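Local structure of alpha-/beta-galactoside alpha-2,3-sialyltransferase (Photobacterium phosphoreum, 2ZWI) at residues L84-V89 / Q150-S155. The protein probably acts as a glycosyltransferase, transferring sialic acid from CMP-sialic acid to galactosides in alpha-2,3 linkage. Residues are numbered along the deposited sequence; the frame is centred on the assembly and turned at random.
Sequences LWAVDV and QPFDNS
One polar bond joins the two segments: the side-chain amide of Asn154 donates to the backbone carbonyl of Leu84, with ND2 3.0 Å from O and an N-H...O angle of 163°. The acceptor lies almost within the plane of the Asn154 amide, whereas ND2 stands tilted about 30° from the Leu84 carbonyl plane. Asn154 sits at the centre of an inverse gamma turn. Its OD1 accepts from NH1 of Arg119, so the amide is gripped at both ends and its rotation about chi2 is fixed. The same amide nitrogen, ND2 of Asn154, is also in van der Waals contact with the CD1 methyl of Leu84, at 3.7 Å.

The apolar part of the contact centres on Phe152, whose ring leans on the first turn of helix 86-98. The Ala86 methyl comes at the ring obliquely, its CB 3.9 Å from CE2 of Phe152 and 4.0 Å from CZ. Next to it, Val87 approaches CD2 of Phe152 with its backbone N at 3.9 Å and its CB at 4.0 Å. CB of Phe152 points toward 84-89, and with CG anti to the backbone N (chi1 -177°) the ring carries on to Ala86 and Val87. Ile159 of helix 156-159 also touches Ala86, Phe152 and Asn154, tying the two patches together.

Here the loop between helices 128-147 and 156-159 packs on the start of the helix that follows strand 74-82, at the surface of the N-terminal, Rossmann-like half of a GT-B fold. At the Leu84 end the side chain is about 10 Å from the bound cytidine-5'-monophosphate, but none of the contacting residues belongs to the observed nucleotide pocket.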
loop_
_atom_site.group_PDB
_atom_site.type_symbol
_atom_site.label_atom_id
_atom_site.label_comp_id
_atom_site.label_asym_id
_atom_site.label_seq_id
_atom_site.Cartn_x
_atom_site.Cartn_y
_atom_site.Cartn_z
ATOM N N LEU A 84 8.659 2.869 1.243
ATOM C CA LEU A 84 9.381 3.378 0.077
ATOM C C LEU A 84 9.867 4.818 0.322
ATOM O O LEU A 84 10.976 5.181 -0.041
ATOM C CB LEU A 84 8.492 3.333 -1.173
ATOM C CG LEU A 84 9.141 3.681 -2.523
ATOM C CD1 LEU A 84 10.251 2.679 -2.864
ATOM C CD2 LEU A 84 8.076 3.710 -3.600
ATOM N N TRP A 85 9.010 5.617 0.949
ATOM C CA TRP A 85 9.281 7.015 1.235
ATOM C C TRP A 85 9.774 7.217 2.666
ATOM O O TRP A 85 9.439 8.202 3.325
ATOM C CB TRP A 85 8.021 7.836 0.953
ATOM C CG TRP A 85 7.681 7.841 -0.504
ATOM C CD1 TRP A 85 6.622 7.224 -1.111
ATOM C CD2 TRP A 85 8.439 8.459 -1.549
ATOM N NE1 TRP A 85 6.661 7.443 -2.468
ATOM C CE2 TRP A 85 7.768 8.198 -2.761
ATOM C CE3 TRP A 85 9.616 9.222 -1.574
ATOM C CZ2 TRP A 85 8.234 8.671 -3.989
ATOM C CZ3 TRP A 85 10.080 9.698 -2.793
ATOM C CH2 TRP A 85 9.389 9.421 -3.986
ATOM N N ALA A 86 10.591 6.281 3.139
ATOM C CA ALA A 86 11.192 6.388 4.472
ATOM C C ALA A 86 11.933 7.721 4.646
ATOM O O ALA A 86 12.125 8.176 5.769
ATOM C CB ALA A 86 12.142 5.215 4.727
ATOM N N VAL A 87 12.340 8.340 3.536
ATOM C CA VAL A 87 12.992 9.667 3.583
ATOM C C VAL A 87 12.174 10.696 4.384
ATOM O O VAL A 87 12.743 11.528 5.093
ATOM C CB VAL A 87 13.322 10.230 2.152
ATOM C CG1 VAL A 87 12.055 10.579 1.385
ATOM C CG2 VAL A 87 14.263 11.446 2.241
ATOM N N ASP A 88 10.849 10.647 4.265
ATOM C CA ASP A 88 10.000 11.555 5.025
ATOM C C ASP A 88 10.136 11.312 6.529
ATOM O O ASP A 88 10.242 12.262 7.291
ATOM C CB ASP A 88 8.540 11.459 4.581
ATOM C CG ASP A 88 8.336 11.906 3.141
ATOM O OD1 ASP A 88 7.401 11.394 2.506
ATOM O OD2 ASP A 88 9.098 12.765 2.643
ATOM N N VAL A 89 10.155 10.050 6.961
ATOM C CA VAL A 89 10.373 9.796 8.395
ATOM C C VAL A 89 11.816 10.105 8.845
ATOM O O VAL A 89 12.014 10.592 9.950
ATOM C CB VAL A 89 9.738 8.440 8.959
ATOM C CG1 VAL A 89 9.005 7.632 7.899
ATOM C CG2 VAL A 89 10.716 7.615 9.794
ATOM N N GLN A 150 24.677 12.843 4.597
ATOM C CA GLN A 150 24.484 12.152 3.324
ATOM C C GLN A 150 22.990 12.151 2.966
ATOM O O GLN A 150 22.137 12.175 3.863
ATOM C CB GLN A 150 24.998 10.706 3.415
ATOM C CG GLN A 150 24.083 9.774 4.237
ATOM C CD GLN A 150 24.222 8.304 3.887
ATOM O OE1 GLN A 150 25.332 7.773 3.820
ATOM N NE2 GLN A 150 23.084 7.633 3.673
ATOM N N PRO A 151 22.662 12.113 1.661
ATOM C CA PRO A 151 21.248 11.983 1.300
ATOM C C PRO A 151 20.752 10.554 1.577
ATOM O O PRO A 151 21.561 9.638 1.739
ATOM C CB PRO A 151 21.249 12.281 -0.206
ATOM C CG PRO A 151 22.596 11.823 -0.661
ATOM C CD PRO A 151 23.536 12.156 0.469
ATOM N N PHE A 152 19.439 10.369 1.639
ATOM C CA PHE A 152 18.886 9.049 1.922
ATOM C C PHE A 152 18.551 8.286 0.641
ATOM O O PHE A 152 17.696 8.708 -0.143
ATOM C CB PHE A 152 17.670 9.130 2.857
ATOM C CG PHE A 152 17.103 7.777 3.225
ATOM C CD1 PHE A 152 17.708 7.000 4.215
ATOM C CD2 PHE A 152 15.988 7.268 2.557
ATOM C CE1 PHE A 152 17.198 5.744 4.552
ATOM C CE2 PHE A 152 15.479 6.019 2.879
ATOM C CZ PHE A 152 16.089 5.253 3.879
ATOM N N ASP A 153 19.234 7.164 0.446
ATOM C CA ASP A 153 18.959 6.258 -0.667
ATOM C C ASP A 153 17.931 5.215 -0.230
ATOM O O ASP A 153 18.184 4.455 0.701
ATOM C CB ASP A 153 20.246 5.567 -1.122
ATOM C CG ASP A 153 20.040 4.708 -2.361
ATOM O OD1 ASP A 153 20.791 3.720 -2.535
ATOM O OD2 ASP A 153 19.120 5.020 -3.157
ATOM N N ASN A 154 16.775 5.188 -0.888
ATOM C CA ASN A 154 15.708 4.271 -0.489
ATOM C C ASN A 154 15.873 2.837 -1.034
ATOM O O ASN A 154 14.942 2.228 -1.565
ATOM C CB ASN A 154 14.318 4.871 -0.730
ATOM C CG ASN A 154 13.992 5.062 -2.195
ATOM O OD1 ASN A 154 14.839 4.912 -3.074
ATOM N ND2 ASN A 154 12.738 5.369 -2.465
ATOM N N SER A 155 17.082 2.313 -0.896
ATOM C CA SER A 155 17.380 0.938 -1.265
ATOM C C SER A 155 16.724 -0.002 -0.245
ATOM O O SER A 155 16.352 0.426 0.849
ATOM C CB SER A 155 18.894 0.739 -1.267
ATOM O OG SER A 155 19.403 0.998 0.030
#